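Local coordinates for gentamicin resistance protein (Enterococcus gallinarum, PDB 6CTZ), which probably transfers a phosphate from a guanine nucleotide to the 2''-hydroxyl of aminoglycosides such as kanamycin, giving resistance to gentamicin and related antibiotics, at residues N29-I32 / W38-R41; P179-Y184 / L254-S259; Y225-L230 / R240-Y245. The protein carries 2 engineered substitutions. All coordinates share one frame; numbering follows the deposited sequence.

Contact 1 stands apart from the other two: it lies in the antiparallel sheet at the nucleotide, on the opposite side of the chain's centre, about 36 Å from the centre of contact 2 and about 28 Å from that of contact 3. Contacts 2 and 3 are neighbours, with centres about 13 Å apart; helix 251-276 forms one side of contact 2 and packs on contact 3, where the engineered Leu254 and Ile255 meet Met243. Contacts 1 and 3 are buried, whereas contact 2 reaches the surface. Their chemistry follows: backbone hydrogen bonds and phosphate-binding side chains in contact 1, a ring beside a lysine chain and a water in contact 2, and purely apolar packing in contact 3.

Contact 1 (N29-I32 / W38-R41); sequences NYAI and WVFR. With GDP (guanosine-5'-diphosphate), chain B.
The Asn29 amide stacks over one face of the Arg41 guanidinium on the beta hairpin of strands 29-34 and 38-43, part of the five-stranded antiparallel sheet of the kinase-like nucleotide-binding lobe. The strand segments run at 156° to each other, and Ile32 and Phe40 form a hydrogen-bonded pair, joined in both directions: Ile32 N to Phe40 O is 2.9 Å and Phe40 N to Ile32 O 3.0 Å. On the face that carries these two side chains, away from the nucleotide, Ile32 CG1 packs on Phe40 CB. Ala31 and Arg41, the adjoining non-hydrogen-bonded pair, face the nucleotide, as does Val39, whose CG2 approaches the guanine O6.

Arg41 can be followed outward from CB. Its CG lies anti to the backbone N (chi1 -172°) and passes Asn29 CB at 3.7 Å; the chain stays extended through CD, which skirts the alpha-phosphate. NE then donates to GDP O1A at 2.7 Å, and NH2 donates to the same oxygen at 3.0 Å, so two bonds grip it from the guanidinium edge. NH1 forms a salt bridge with Glu55. The stacked amide plane is only 19° away, with ND2 offset toward the guanidinium rim; ND2 reaches GDP O1B at 3.0 Å, while Asn29 N donates to O3B at 2.8 Å.

Contact 2 (P179-Y184 / L254-S259); sequences PVYTRY and LIRKVS. Engineered in segment 254-259: Leu254 (natural residue His).
Tyr181 lies against Lys257 and Arg256, joining the short helix 179-182 to the early part of helix 251-276. The two segments bury 214 Å² between them, and the closest pair of CA atoms, those of Tyr181 and Lys257, is 6.2 Å apart.

The apolar part of the contact is made by methylene groups at the tyrosine ring. Lys257 CB approaches obliquely, within 3.6 Å of Tyr181 CD1, with CG close behind. The lysine chain runs alongside the tyrosine side chain, the two pointing opposite ways. Farther out on the ring, Tyr181 OH meets Arg256 CG at 3.3 Å, before two successive kinks in the arginine chain carry its guanidinium away.

The polar part lies at the far end of Lys257. Its chain is fully extended, with CG anti to the backbone N (chi1 -177°), and this carries CE past Tyr181 O at 3.3 Å. NZ donates to a water at 2.8 Å, which also lies 2.7 Å from both Val180 O and Arg183 O. The ammonium group is further held by salt bridges to Asp222 and Asp224, consistent with a charged lysine despite its burial.

Among the neighbouring elements, helix 162-176 flanks the contact, with Tyr175 touching Tyr181 and Arg171 touching Arg256, while helix 236-246 packs against Ile255 through Glu236 and Arg240.

Contact 3 (Y225-L230 / R240-Y245); sequences YDYVYL and RQVMAY. With KAN (kanamycin a), chain E.
Tyr227 and Met243 provide the closest CA pair, 8.7 Å apart, as the 3-10 segment that runs through Tyr227 and the helix that follows it pack on helix 236-246 through side chains alone. The segments bury 193 Å² and share no hydrogen bond.

At the centre is a Met-aromatic contact. Met243 is extended beyond CG, with chi3 at 170° setting its methyl over the Tyr227 ring: CE stands 3.8 Å from the centroid and 12° off the normal, a CH-pi contact. SD lies above the same face, farther off at 4.8 Å. Nearer the backbone, Met243 CG touches the ring at CE1, 3.5 Å away. Val242 CG1 instead meets the ring edge, near its plane, at 4.0 Å from Tyr227 CE1, while Val242 CG2 packs on Leu230 CD1. The Tyr227 hydroxyl is hydrogen-bonded to Glu248.

Tyr229 points to kanamycin, with the antibiotic's C7 3.7 Å above the centre of one ring face and Val228 CG1 over the opposite face. Around the contact, helix 106-125 brings Met120 against Tyr227 and Ala113 against Val242, and helix 251-276 places Val258 on Tyr227.

Contact 1 (N29-I32 / W38-R41)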
loop_
_atom_site.group_PDB
_atom_site.type_symbol
_atom_site.label_atom_id
_atom_site.label_comp_id
_atom_site.label_asym_id
_atom_site.label_seq_id
_atom_site.Cartn_x
_atom_site.Cartn_y
_atom_site.Cartn_z
ATOM N N ASN A 29 -11.145 -1.754 4.020
ATOM C CA ASN A 29 -11.429 -2.688 5.094
ATOM C C ASN A 29 -11.545 -2.059 6.459
ATOM O O ASN A 29 -10.904 -1.122 6.753
ATOM C CB ASN A 29 -10.298 -3.729 5.204
ATOM C CG ASN A 29 -10.185 -4.603 4.000
ATOM O OD1 ASN A 29 -10.942 -5.497 3.816
ATOM N ND2 ASN A 29 -9.277 -4.276 3.157
ATOM N N TYR A 30 -12.387 -2.649 7.287
ATOM C CA TYR A 30 -12.523 -2.291 8.692
ATOM C C TYR A 30 -12.020 -3.466 9.520
ATOM O O TYR A 30 -12.467 -4.600 9.324
ATOM C CB TYR A 30 -13.993 -2.008 9.004
ATOM C CG TYR A 30 -14.308 -1.736 10.450
ATOM C CD1 TYR A 30 -13.699 -0.694 11.136
ATOM C CD2 TYR A 30 -15.236 -2.510 11.127
ATOM C CE1 TYR A 30 -14.003 -0.438 12.464
ATOM C CE2 TYR A 30 -15.553 -2.259 12.451
ATOM C CZ TYR A 30 -14.927 -1.227 13.118
ATOM O OH TYR A 30 -15.233 -0.978 14.439
ATOM N N ALA A 31 -11.080 -3.205 10.425
ATOM C CA ALA A 31 -10.457 -4.256 11.220
ATOM C C ALA A 31 -10.792 -4.059 12.691
ATOM O O ALA A 31 -10.692 -2.944 13.219
ATOM C CB ALA A 31 -8.935 -4.280 11.034
ATOM N N ILE A 32 -11.183 -5.147 13.350
ATOM C CA ILE A 32 -11.433 -5.157 14.785
ATOM C C ILE A 32 -10.540 -6.210 15.426
ATOM O O ILE A 32 -10.035 -7.121 14.770
ATOM C CB ILE A 32 -12.914 -5.399 15.128
ATOM C CG1 ILE A 32 -13.371 -6.778 14.639
ATOM C CG2 ILE A 32 -13.761 -4.299 14.519
ATOM C CD1 ILE A 32 -14.795 -7.127 15.063
ATOM N N TRP A 38 -7.164 -11.761 17.894
ATOM C CA TRP A 38 -7.639 -12.102 16.559
ATOM C C TRP A 38 -8.085 -10.840 15.844
ATOM O O TRP A 38 -8.930 -10.101 16.357
ATOM C CB TRP A 38 -8.819 -13.071 16.630
ATOM C CG TRP A 38 -8.432 -14.432 17.086
ATOM C CD1 TRP A 38 -8.589 -14.956 18.334
ATOM C CD2 TRP A 38 -7.814 -15.454 16.293
ATOM N NE1 TRP A 38 -8.110 -16.243 18.365
ATOM C CE2 TRP A 38 -7.627 -16.573 17.126
ATOM C CE3 TRP A 38 -7.399 -15.525 14.957
ATOM C CZ2 TRP A 38 -7.045 -17.754 16.668
ATOM C CZ3 TRP A 38 -6.820 -16.696 14.503
ATOM C CH2 TRP A 38 -6.651 -17.797 15.357
ATOM N N VAL A 39 -7.550 -10.621 14.658
ATOM C CA VAL A 39 -7.993 -9.529 13.848
ATOM C C VAL A 39 -9.087 -10.044 12.906
ATOM O O VAL A 39 -8.867 -10.967 12.188
ATOM C CB VAL A 39 -6.828 -8.952 12.966
ATOM C CG1 VAL A 39 -7.345 -7.876 12.029
ATOM C CG2 VAL A 39 -5.684 -8.459 13.822
ATOM N N PHE A 40 -10.264 -9.468 12.968
ATOM C CA PHE A 40 -11.308 -9.736 11.990
ATOM C C PHE A 40 -11.434 -8.535 11.067
ATOM O O PHE A 40 -11.558 -7.391 11.529
ATOM C CB PHE A 40 -12.634 -10.143 12.641
ATOM C CG PHE A 40 -12.638 -11.569 13.071
ATOM C CD1 PHE A 40 -12.127 -11.934 14.309
ATOM C CD2 PHE A 40 -13.079 -12.559 12.205
ATOM C CE1 PHE A 40 -12.106 -13.264 14.702
ATOM C CE2 PHE A 40 -13.052 -13.884 12.585
ATOM C CZ PHE A 40 -12.557 -14.238 13.829
ATOM N N ARG A 41 -11.357 -8.797 9.766
ATOM C CA ARG A 41 -11.170 -7.750 8.774
ATOM C C ARG A 41 -12.296 -7.849 7.756
ATOM O O ARG A 41 -12.448 -8.883 7.086
ATOM C CB ARG A 41 -9.798 -7.905 8.122
ATOM C CG ARG A 41 -9.399 -6.773 7.198
ATOM C CD ARG A 41 -7.998 -7.072 6.730
ATOM N NE ARG A 41 -7.399 -6.234 5.698
ATOM C CZ ARG A 41 -7.179 -6.646 4.453
ATOM N NH1 ARG A 41 -7.627 -7.829 4.041
ATOM N NH2 ARG A 41 -6.502 -5.878 3.610
HETATM P PB GDP B . -7.248 -1.223 4.182
HETATM O O1B GDP B . -7.084 -2.240 3.079
HETATM O O2B GDP B . -6.131 -0.200 4.190
HETATM O O3B GDP B . -8.634 -0.620 4.199
HETATM O O3A GDP B . -7.158 -2.077 5.554
HETATM P PA GDP B . -5.853 -2.713 6.274
HETATM O O1A GDP B . -5.666 -4.144 5.868
HETATM O O2A GDP B . -4.644 -1.823 6.041
HETATM O "O5'" GDP B . -6.339 -2.709 7.823
HETATM C "C5'" GDP B . -6.768 -1.486 8.406
HETATM C "C4'" GDP B . -5.882 -1.168 9.587
HETATM O "O4'" GDP B . -6.102 -2.146 10.603
HETATM C "C3'" GDP B . -4.389 -1.238 9.310
HETATM O "O3'" GDP B . -3.886 -0.060 8.672
HETATM C "C2'" GDP B . -3.860 -1.378 10.716
HETATM O "O2'" GDP B . -3.916 -0.122 11.399
HETATM C "C1'" GDP B . -4.902 -2.281 11.355
HETATM N N9 GDP B . -4.475 -3.691 11.262
HETATM C C8 GDP B . -4.877 -4.626 10.371
HETATM N N7 GDP B . -4.249 -5.802 10.633
HETATM C C5 GDP B . -3.449 -5.610 11.700
HETATM C C6 GDP B . -2.503 -6.410 12.488
HETATM O O6 GDP B . -2.307 -7.611 12.221
HETATM N N1 GDP B . -1.890 -5.797 13.512
HETATM C C2 GDP B . -2.085 -4.499 13.833
HETATM N N2 GDP B . -1.434 -3.973 14.888
HETATM N N3 GDP B . -2.930 -3.698 13.147
HETATM C C4 GDP B . -3.614 -4.218 12.106
HETATM O O HOH W 1 -10.596 -8.308 4.703
#

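Contact 2 (P179-Y184 / L254-S259)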
loop_
_atom_site.group_PDB
_atom_site.type_symbol
_atom_site.label_atom_id
_atom_site.label_comp_id
_atom_site.label_asym_id
_atom_site.label_seq_id
_atom_site.Cartn_x
_atom_site.Cartn_y
_atom_site.Cartn_z
ATOM N N PRO A 179 10.646 6.394 -22.363
ATOM C CA PRO A 179 10.711 4.934 -22.171
ATOM C C PRO A 179 11.544 4.515 -20.977
ATOM O O PRO A 179 11.314 3.431 -20.423
ATOM C CB PRO A 179 11.322 4.434 -23.488
ATOM C CG PRO A 179 10.945 5.474 -24.482
ATOM C CD PRO A 179 10.979 6.785 -23.743
ATOM N N VAL A 180 12.502 5.343 -20.555
ATOM C CA VAL A 180 13.278 5.019 -19.363
ATOM C C VAL A 180 12.367 4.856 -18.150
ATOM O O VAL A 180 12.697 4.117 -17.214
ATOM C CB VAL A 180 14.403 6.054 -19.144
ATOM C CG1 VAL A 180 13.833 7.400 -18.726
ATOM C CG2 VAL A 180 15.417 5.546 -18.130
ATOM N N TYR A 181 11.202 5.506 -18.157
ATOM C CA TYR A 181 10.227 5.368 -17.079
ATOM C C TYR A 181 9.119 4.381 -17.404
ATOM O O TYR A 181 8.660 3.670 -16.512
ATOM C CB TYR A 181 9.578 6.718 -16.745
ATOM C CG TYR A 181 10.551 7.803 -16.382
ATOM C CD1 TYR A 181 11.673 7.536 -15.603
ATOM C CD2 TYR A 181 10.354 9.100 -16.835
ATOM C CE1 TYR A 181 12.575 8.545 -15.280
ATOM C CE2 TYR A 181 11.245 10.107 -16.522
ATOM C CZ TYR A 181 12.354 9.822 -15.747
ATOM O OH TYR A 181 13.244 10.819 -15.428
ATOM N N THR A 182 8.655 4.330 -18.656
ATOM C CA THR A 182 7.438 3.587 -18.966
ATOM C C THR A 182 7.674 2.112 -19.259
ATOM O O THR A 182 6.733 1.318 -19.140
ATOM C CB THR A 182 6.692 4.222 -20.145
ATOM O OG1 THR A 182 7.515 4.174 -21.316
ATOM C CG2 THR A 182 6.318 5.668 -19.843
ATOM N N ARG A 183 8.889 1.723 -19.634
ATOM C CA ARG A 183 9.186 0.325 -19.921
ATOM C C ARG A 183 9.746 -0.349 -18.671
ATOM O O ARG A 183 10.626 0.201 -18.002
ATOM C CB ARG A 183 10.169 0.207 -21.085
ATOM C CG ARG A 183 9.626 0.770 -22.393
ATOM C CD ARG A 183 10.535 0.450 -23.574
ATOM N NE ARG A 183 10.693 -0.990 -23.757
ATOM C CZ ARG A 183 9.947 -1.731 -24.571
ATOM N NH1 ARG A 183 8.986 -1.171 -25.297
ATOM N NH2 ARG A 183 10.166 -3.035 -24.665
ATOM N N TYR A 184 9.222 -1.527 -18.351
ATOM C CA TYR A 184 9.678 -2.251 -17.173
ATOM C C TYR A 184 9.410 -3.736 -17.370
ATOM O O TYR A 184 8.620 -4.135 -18.229
ATOM C CB TYR A 184 8.998 -1.734 -15.894
ATOM C CG TYR A 184 7.482 -1.847 -15.898
ATOM C CD1 TYR A 184 6.854 -3.002 -15.449
ATOM C CD2 TYR A 184 6.683 -0.802 -16.355
ATOM C CE1 TYR A 184 5.474 -3.115 -15.450
ATOM C CE2 TYR A 184 5.300 -0.905 -16.360
ATOM C CZ TYR A 184 4.701 -2.064 -15.906
ATOM O OH TYR A 184 3.324 -2.188 -15.907
ATOM N N LEU A 254 16.111 7.010 -10.903
ATOM C CA LEU A 254 15.072 6.218 -10.257
ATOM C C LEU A 254 14.268 7.062 -9.272
ATOM O O LEU A 254 13.038 6.932 -9.194
ATOM C CB LEU A 254 15.689 4.992 -9.577
ATOM C CG LEU A 254 14.708 4.060 -8.860
ATOM C CD1 LEU A 254 13.588 3.555 -9.766
ATOM C CD2 LEU A 254 15.478 2.895 -8.268
ATOM N N ILE A 255 14.937 7.940 -8.515
ATOM C CA ILE A 255 14.211 8.815 -7.597
ATOM C C ILE A 255 13.287 9.750 -8.365
ATOM O O ILE A 255 12.153 10.008 -7.946
ATOM C CB ILE A 255 15.184 9.578 -6.675
ATOM C CG1 ILE A 255 15.747 8.650 -5.599
ATOM C CG2 ILE A 255 14.523 10.817 -6.070
ATOM C CD1 ILE A 255 14.737 8.254 -4.509
ATOM N N ARG A 256 13.752 10.277 -9.503
ATOM C CA ARG A 256 12.874 11.092 -10.338
ATOM C C ARG A 256 11.641 10.302 -10.766
ATOM O O ARG A 256 10.507 10.787 -10.655
ATOM C CB ARG A 256 13.629 11.632 -11.553
ATOM C CG ARG A 256 12.713 12.359 -12.529
ATOM C CD ARG A 256 12.022 13.569 -11.906
ATOM N NE ARG A 256 12.973 14.531 -11.350
ATOM C CZ ARG A 256 13.549 15.507 -12.041
ATOM N NH1 ARG A 256 13.277 15.676 -13.330
ATOM N NH2 ARG A 256 14.399 16.318 -11.429
ATOM N N LYS A 257 11.843 9.069 -11.237
ATOM C CA LYS A 257 10.711 8.231 -11.619
ATOM C C LYS A 257 9.736 8.047 -10.461
ATOM O O LYS A 257 8.520 8.211 -10.622
ATOM C CB LYS A 257 11.219 6.870 -12.081
ATOM C CG LYS A 257 10.119 5.953 -12.572
ATOM C CD LYS A 257 10.656 4.592 -12.963
ATOM C CE LYS A 257 9.531 3.638 -13.312
ATOM N NZ LYS A 257 10.039 2.290 -13.685
ATOM N N VAL A 258 10.256 7.696 -9.281
ATOM C CA VAL A 258 9.366 7.487 -8.143
ATOM C C VAL A 258 8.685 8.794 -7.744
ATOM O O VAL A 258 7.517 8.795 -7.338
ATOM C CB VAL A 258 10.127 6.830 -6.976
ATOM C CG1 VAL A 258 9.192 6.618 -5.785
ATOM C CG2 VAL A 258 10.686 5.499 -7.404
ATOM N N SER A 259 9.383 9.928 -7.880
ATOM C CA SER A 259 8.765 11.202 -7.542
ATOM C C SER A 259 7.601 11.512 -8.474
ATOM O O SER A 259 6.633 12.160 -8.061
ATOM C CB SER A 259 9.810 12.322 -7.565
ATOM O OG SER A 259 10.068 12.774 -8.885
HETATM O O HOH W 2 11.508 1.930 -16.090
#

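Contact 3 (Y225-L230 / R240-Y245)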
loop_
_atom_site.group_PDB
_atom_site.type_symbol
_atom_site.label_atom_id
_atom_site.label_comp_id
_atom_site.label_asym_id
_atom_site.label_seq_id
_atom_site.Cartn_x
_atom_site.Cartn_y
_atom_site.Cartn_z
ATOM N N TYR A 225 7.120 0.834 -8.422
ATOM C CA TYR A 225 5.985 1.429 -7.726
ATOM C C TYR A 225 6.046 1.180 -6.220
ATOM O O TYR A 225 5.528 1.988 -5.439
ATOM C CB TYR A 225 4.642 0.948 -8.295
ATOM C CG TYR A 225 3.527 1.780 -7.731
ATOM C CD1 TYR A 225 3.247 3.034 -8.264
ATOM C CD2 TYR A 225 2.793 1.354 -6.618
ATOM C CE1 TYR A 225 2.255 3.836 -7.731
ATOM C CE2 TYR A 225 1.796 2.155 -6.074
ATOM C CZ TYR A 225 1.530 3.392 -6.642
ATOM O OH TYR A 225 0.554 4.202 -6.113
ATOM N N ASP A 226 6.685 0.089 -5.787
ATOM C CA ASP A 226 6.735 -0.175 -4.350
ATOM C C ASP A 226 7.656 0.777 -3.607
ATOM O O ASP A 226 7.771 0.667 -2.383
ATOM C CB ASP A 226 7.083 -1.639 -4.057
ATOM C CG ASP A 226 5.849 -2.531 -3.917
ATOM O OD1 ASP A 226 4.699 -2.025 -3.882
ATOM O OD2 ASP A 226 6.049 -3.760 -3.813
ATOM N N TYR A 227 8.300 1.720 -4.296
ATOM C CA TYR A 227 9.012 2.783 -3.607
ATOM C C TYR A 227 8.149 4.008 -3.311
ATOM O O TYR A 227 8.618 4.894 -2.592
ATOM C CB TYR A 227 10.214 3.243 -4.436
ATOM C CG TYR A 227 11.335 2.238 -4.564
ATOM C CD1 TYR A 227 12.116 1.889 -3.463
ATOM C CD2 TYR A 227 11.655 1.681 -5.799
ATOM C CE1 TYR A 227 13.155 0.999 -3.578
ATOM C CE2 TYR A 227 12.710 0.783 -5.927
ATOM C CZ TYR A 227 13.449 0.445 -4.811
ATOM O OH TYR A 227 14.507 -0.426 -4.896
ATOM N N VAL A 228 6.917 4.090 -3.835
ATOM C CA VAL A 228 6.185 5.364 -3.826
ATOM C C VAL A 228 5.962 5.891 -2.412
ATOM O O VAL A 228 6.179 7.082 -2.151
ATOM C CB VAL A 228 4.886 5.298 -4.654
ATOM C CG1 VAL A 228 3.872 4.337 -4.065
ATOM C CG2 VAL A 228 4.271 6.695 -4.781
ATOM N N TYR A 229 5.515 5.029 -1.486
ATOM C CA TYR A 229 5.254 5.487 -0.125
ATOM C C TYR A 229 6.488 5.468 0.757
ATOM O O TYR A 229 6.525 6.185 1.764
ATOM C CB TYR A 229 4.072 4.741 0.512
ATOM C CG TYR A 229 2.830 4.890 -0.333
ATOM C CD1 TYR A 229 2.250 6.138 -0.539
ATOM C CD2 TYR A 229 2.251 3.787 -0.955
ATOM C CE1 TYR A 229 1.142 6.288 -1.351
ATOM C CE2 TYR A 229 1.136 3.929 -1.765
ATOM C CZ TYR A 229 0.591 5.184 -1.962
ATOM O OH TYR A 229 -0.512 5.329 -2.765
ATOM N N LEU A 230 7.517 4.705 0.390
ATOM C CA LEU A 230 8.811 4.922 1.022
ATOM C C LEU A 230 9.268 6.360 0.790
ATOM O O LEU A 230 9.718 7.044 1.717
ATOM C CB LEU A 230 9.843 3.916 0.497
ATOM C CG LEU A 230 9.551 2.447 0.822
ATOM C CD1 LEU A 230 10.721 1.564 0.406
ATOM C CD2 LEU A 230 9.183 2.233 2.284
ATOM N N ARG A 240 16.615 5.981 -0.589
ATOM C CA ARG A 240 17.879 5.717 -1.271
ATOM C C ARG A 240 18.661 4.599 -0.595
ATOM O O ARG A 240 19.382 3.859 -1.271
ATOM C CB ARG A 240 18.707 7.000 -1.338
ATOM C CG ARG A 240 18.229 7.970 -2.400
ATOM C CD ARG A 240 18.981 9.299 -2.319
ATOM N NE ARG A 240 18.674 10.184 -3.441
ATOM C CZ ARG A 240 19.337 10.181 -4.596
ATOM N NH1 ARG A 240 20.343 9.335 -4.785
ATOM N NH2 ARG A 240 18.977 11.009 -5.567
ATOM N N GLN A 241 18.536 4.460 0.734
ATOM C CA GLN A 241 19.175 3.352 1.441
ATOM C C GLN A 241 18.581 2.014 1.018
ATOM O O GLN A 241 19.315 1.043 0.812
ATOM C CB GLN A 241 19.005 3.514 2.953
ATOM C CG GLN A 241 19.754 4.652 3.615
ATOM C CD GLN A 241 19.516 4.668 5.121
ATOM O OE1 GLN A 241 18.620 5.358 5.614
ATOM N NE2 GLN A 241 20.303 3.886 5.854
ATOM N N VAL A 242 17.253 1.938 0.909
ATOM C CA VAL A 242 16.612 0.717 0.418
ATOM C C VAL A 242 17.080 0.408 -0.999
ATOM O O VAL A 242 17.460 -0.726 -1.316
ATOM C CB VAL A 242 15.079 0.832 0.501
ATOM C CG1 VAL A 242 14.440 -0.442 -0.044
ATOM C CG2 VAL A 242 14.617 1.073 1.949
ATOM N N MET A 243 17.087 1.429 -1.864
ATOM C CA MET A 243 17.519 1.233 -3.247
ATOM C C MET A 243 18.948 0.717 -3.314
ATOM O O MET A 243 19.262 -0.161 -4.126
ATOM C CB MET A 243 17.406 2.550 -4.011
ATOM C CG MET A 243 15.966 2.973 -4.231
ATOM S SD MET A 243 15.877 4.623 -4.933
ATOM C CE MET A 243 14.119 4.656 -5.322
ATOM N N ALA A 244 19.831 1.241 -2.463
ATOM C CA ALA A 244 21.215 0.787 -2.486
ATOM C C ALA A 244 21.309 -0.682 -2.096
ATOM O O ALA A 244 21.993 -1.470 -2.760
ATOM C CB ALA A 244 22.068 1.661 -1.573
ATOM N N TYR A 245 20.619 -1.079 -1.022
ATOM C CA TYR A 245 20.670 -2.479 -0.610
ATOM C C TYR A 245 20.089 -3.391 -1.680
ATOM O O TYR A 245 20.506 -4.548 -1.807
ATOM C CB TYR A 245 19.938 -2.675 0.717
ATOM C CG TYR A 245 20.775 -2.408 1.947
ATOM C CD1 TYR A 245 22.039 -2.972 2.075
ATOM C CD2 TYR A 245 20.295 -1.618 2.990
ATOM C CE1 TYR A 245 22.807 -2.753 3.207
ATOM C CE2 TYR A 245 21.051 -1.395 4.125
ATOM C CZ TYR A 245 22.307 -1.964 4.231
ATOM O OH TYR A 245 23.069 -1.751 5.362
HETATM C C1 KAN E . -2.258 10.261 1.360
HETATM C C2 KAN E . -1.692 11.505 0.676
HETATM C C3 KAN E . -0.676 12.164 1.585
HETATM C C4 KAN E . -1.388 12.518 2.881
HETATM C C5 KAN E . -1.987 11.276 3.536
HETATM C C6 KAN E . -2.780 11.627 4.791
HETATM C C7 KAN E . -0.978 5.120 1.520
HETATM C C8 KAN E . -2.364 5.696 1.243
HETATM C C9 KAN E . -2.252 7.176 0.860
HETATM C C10 KAN E . -1.520 7.986 1.931
HETATM C C11 KAN E . -0.161 7.356 2.243
HETATM C C12 KAN E . -0.303 5.893 2.646
HETATM C C13 KAN E . -4.326 4.914 0.042
HETATM C C14 KAN E . -4.818 3.556 -0.433
HETATM C C15 KAN E . -4.182 3.253 -1.793
HETATM C C16 KAN E . -4.506 4.377 -2.771
HETATM C C17 KAN E . -4.082 5.708 -2.182
HETATM C C18 KAN E . -4.525 6.836 -3.100
HETATM N N1 KAN E . -3.359 10.406 5.319
HETATM N N2 KAN E . 0.527 8.081 3.305
HETATM N N3 KAN E . -1.098 3.703 1.860
HETATM N N4 KAN E . -4.628 1.979 -2.345
HETATM O O5 KAN E . -2.826 10.531 2.646
HETATM O O6 KAN E . -1.070 11.115 -0.552
HETATM O O7 KAN E . -0.145 13.349 0.983
HETATM O O8 KAN E . -0.450 13.124 3.773
HETATM O O9 KAN E . -1.205 9.298 1.460
HETATM O O10 KAN E . -3.572 7.722 0.708
HETATM O O11 KAN E . -2.905 4.909 0.173
HETATM O O12 KAN E . -4.699 5.897 -0.919
HETATM O O13 KAN E . -4.480 2.586 0.562
HETATM O O14 KAN E . -3.816 4.210 -4.021
HETATM O O15 KAN E . -4.116 8.088 -2.540
#